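SusD superfamily protein (Bacteroides thetaiotaomicron VPI-5482, PDB 3HDX) probably binds polysaccharide at the bacterial outer membrane, as a SusD homologue linked to carbohydrate metabolism. Local coordinates at residues 35-38 with 39-43. Residues are numbered along the deposited sequence; the frame is centred on the assembly and turned at random.
Sequences HWIC and GDLRK
The backbone N-H of Gly39 is directed to His35 O, with N and O 3.0 Å apart, but the angle at the hydrogen is only 129° and the bond is weak. Asp40 follows with a sound bond, its N lying 2.8 Å from Trp36 O and well above the plane of that carbonyl. Its carboxylate runs alongside the Trp36 indole, the two planes only 6° apart, and OD2 sits at the ring edge, 3.4 Å from Trp36 CD1. With chi1 at -77°, CG stands beside the backbone N, which carries the carboxylate to this edge; Gly428 N donates a hydrogen bond to the same OD2, a polar hold from outside the helix, while the indole edge gives a close contact. Leu41 N reaches Trp36 O too, at 2.9 Å and almost in line with its C=O bond. One carbonyl thus accepts from the residues four and five positions on, the bifurcated pattern of a pi-type turn, here closing helix 34-41 of this SusD-family protein. Leu41 also extends CD2 to within 3.6 Å of Ile37 CD1; these side chains lie side by side and point the same way, both packing on Leu54 and Val57 of helix 52-58. Arg42 is the first residue to leave helical backbone angles. Its side chain stays extended from CG to NE, and NH1 donates to a water whose O lies 3.0 Å away, in the guanidinium plane. That water in turn gives a hydrogen bond to Cys38 O at 2.7 Å, bridging the last turn to the arginine, whose NH2 donates to Asn60 OD1.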
ATOM      1  N   HIS A  35       1.427  -7.122  -4.184  1.00 11.25           N
ATOM      2  CA  HIS A  35       0.877  -5.776  -4.007  1.00 11.72           C
ATOM      3  C   HIS A  35       0.017  -5.319  -5.191  1.00 11.06           C
ATOM      4  O   HIS A  35      -1.102  -4.829  -5.016  1.00 11.93           O
ATOM      5  CB  HIS A  35       2.020  -4.792  -3.717  1.00 11.67           C
ATOM      6  CG  HIS A  35       1.557  -3.407  -3.344  1.00 12.48           C
ATOM      7  ND1 HIS A  35       0.807  -3.132  -2.219  1.00 12.83           N
ATOM      8  CD2 HIS A  35       1.805  -2.212  -3.936  1.00 13.41           C
ATOM      9  CE1 HIS A  35       0.589  -1.828  -2.162  1.00 13.11           C
ATOM     10  NE2 HIS A  35       1.183  -1.248  -3.191  1.00 12.37           N
ATOM     11  N   TRP A  36       0.523  -5.592  -6.387  1.00 11.94           N
ATOM     12  CA  TRP A  36      -0.127  -5.188  -7.636  1.00 11.35           C
ATOM     13  C   TRP A  36      -1.180  -6.174  -8.072  1.00 12.09           C
ATOM     14  O   TRP A  36      -2.208  -5.775  -8.618  1.00 11.86           O
ATOM     15  CB  TRP A  36       0.930  -4.903  -8.717  1.00 11.44           C
ATOM     16  CG  TRP A  36       1.937  -3.936  -8.171  1.00 13.17           C
ATOM     17  CD1 TRP A  36       1.817  -2.581  -8.068  1.00 12.61           C
ATOM     18  CD2 TRP A  36       3.166  -4.287  -7.520  1.00 12.71           C
ATOM     19  NE1 TRP A  36       2.909  -2.060  -7.415  1.00 13.52           N
ATOM     20  CE2 TRP A  36       3.746  -3.083  -7.062  1.00 14.44           C
ATOM     21  CE3 TRP A  36       3.834  -5.510  -7.266  1.00 13.90           C
ATOM     22  CZ2 TRP A  36       4.965  -3.063  -6.369  1.00 14.51           C
ATOM     23  CZ3 TRP A  36       5.042  -5.487  -6.568  1.00 13.88           C
ATOM     24  CH2 TRP A  36       5.580  -4.267  -6.110  1.00 14.57           C
ATOM     25  N   ILE A  37      -0.903  -7.470  -7.867  1.00 11.48           N
ATOM     26  CA  ILE A  37      -1.849  -8.533  -8.209  1.00 12.63           C
ATOM     27  C   ILE A  37      -3.131  -8.354  -7.394  1.00 12.41           C
ATOM     28  O   ILE A  37      -4.250  -8.349  -7.942  1.00 12.58           O
ATOM     29  CB  ILE A  37      -1.225  -9.942  -7.930  1.00 14.67           C
ATOM     30  CG1 ILE A  37      -0.102 -10.264  -8.939  1.00 16.19           C
ATOM     31  CG2 ILE A  37      -2.311 -11.018  -7.890  1.00 15.80           C
ATOM     32  CD1 ILE A  37      -0.497 -10.383 -10.352  1.00 16.46           C
ATOM     33  N   CYS A  38      -2.966  -8.128  -6.088  1.00 12.20           N
ATOM     34  CA  CYS A  38      -4.111  -7.970  -5.195  1.00 12.80           C
ATOM     35  C   CYS A  38      -4.750  -6.590  -5.230  1.00 13.52           C
ATOM     36  O   CYS A  38      -5.959  -6.491  -4.945  1.00 13.30           O
ATOM     37  CB  CYS A  38      -3.731  -8.334  -3.740  1.00 13.57           C
ATOM     38  SG  CYS A  38      -3.167 -10.012  -3.533  1.00 14.13           S
ATOM     39  N   GLY A  39      -3.950  -5.552  -5.514  1.00 11.89           N
ATOM     40  CA  GLY A  39      -4.393  -4.168  -5.443  1.00 12.25           C
ATOM     41  C   GLY A  39      -4.757  -3.454  -6.722  1.00 11.92           C
ATOM     42  O   GLY A  39      -5.592  -2.579  -6.703  1.00 13.53           O
ATOM     43  N   ASP A  40      -4.073  -3.778  -7.816  1.00 12.98           N
ATOM     44  CA  ASP A  40      -4.288  -3.147  -9.114  1.00 12.63           C
ATOM     45  C   ASP A  40      -4.984  -4.042 -10.132  1.00 12.03           C
ATOM     46  O   ASP A  40      -5.843  -3.588 -10.881  1.00 13.39           O
ATOM     47  CB  ASP A  40      -2.966  -2.683  -9.747  1.00 13.65           C
ATOM     48  CG  ASP A  40      -2.445  -1.424  -9.143  1.00 14.71           C
ATOM     49  OD1 ASP A  40      -3.076  -0.372  -9.296  1.00 20.56           O
ATOM     50  OD2 ASP A  40      -1.395  -1.467  -8.519  1.00 16.18           O
ATOM     51  N   LEU A  41      -4.604  -5.320 -10.164  1.00 11.02           N
ATOM     52  CA  LEU A  41      -5.077  -6.205 -11.247  1.00 11.37           C
ATOM     53  C   LEU A  41      -6.514  -6.668 -11.082  1.00 10.80           C
ATOM     54  O   LEU A  41      -7.273  -6.733 -12.068  1.00 11.06           O
ATOM     55  CB  LEU A  41      -4.105  -7.379 -11.420  1.00 11.39           C
ATOM     56  CG  LEU A  41      -4.361  -8.367 -12.581  1.00 12.61           C
ATOM     57  CD1 LEU A  41      -4.305  -7.646 -13.933  1.00 13.58           C
ATOM     58  CD2 LEU A  41      -3.291  -9.471 -12.490  1.00 14.90           C
ATOM     59  N   ARG A  42      -6.878  -7.016  -9.854  1.00 12.44           N
ATOM     60  CA  ARG A  42      -8.198  -7.557  -9.492  1.00 12.43           C
ATOM     61  C   ARG A  42      -9.309  -6.543  -9.779  1.00 12.44           C
ATOM     62  O   ARG A  42      -9.391  -5.495  -9.148  1.00 13.33           O
ATOM     63  CB  ARG A  42      -8.188  -7.980  -8.035  1.00 11.29           C
ATOM     64  CG  ARG A  42      -9.354  -8.791  -7.617  1.00 12.02           C
ATOM     65  CD  ARG A  42      -9.235  -9.177  -6.187  1.00 12.40           C
ATOM     66  NE  ARG A  42     -10.311 -10.069  -5.782  1.00 12.95           N
ATOM     67  CZ  ARG A  42     -10.590 -10.361  -4.514  1.00 13.40           C
ATOM     68  NH1 ARG A  42      -9.823  -9.884  -3.515  1.00 13.89           N
ATOM     69  NH2 ARG A  42     -11.630 -11.143  -4.246  1.00 15.11           N
ATOM     70  N   LYS A  43     -10.158  -6.877 -10.751  1.00 11.74           N
ATOM     71  CA  LYS A  43     -11.210  -5.991 -11.262  1.00 12.27           C
ATOM     72  C   LYS A  43     -10.678  -4.580 -11.597  1.00 13.10           C
ATOM     73  O   LYS A  43     -11.402  -3.581 -11.532  1.00 13.77           O
ATOM     74  CB  LYS A  43     -12.408  -5.943 -10.312  1.00 12.94           C
ATOM     75  CG  LYS A  43     -13.093  -7.283 -10.069  1.00 14.09           C
ATOM     76  CD  LYS A  43     -13.636  -7.934 -11.345  1.00 15.10           C
ATOM     77  CE  LYS A  43     -14.677  -7.085 -12.049  1.00 16.32           C
ATOM     78  NZ  LYS A  43     -15.144  -7.677 -13.347  1.00 17.13           N
TER
HETATM   79  O   HOH W   1      -7.209  -8.449  -3.505  1.00 14.92           O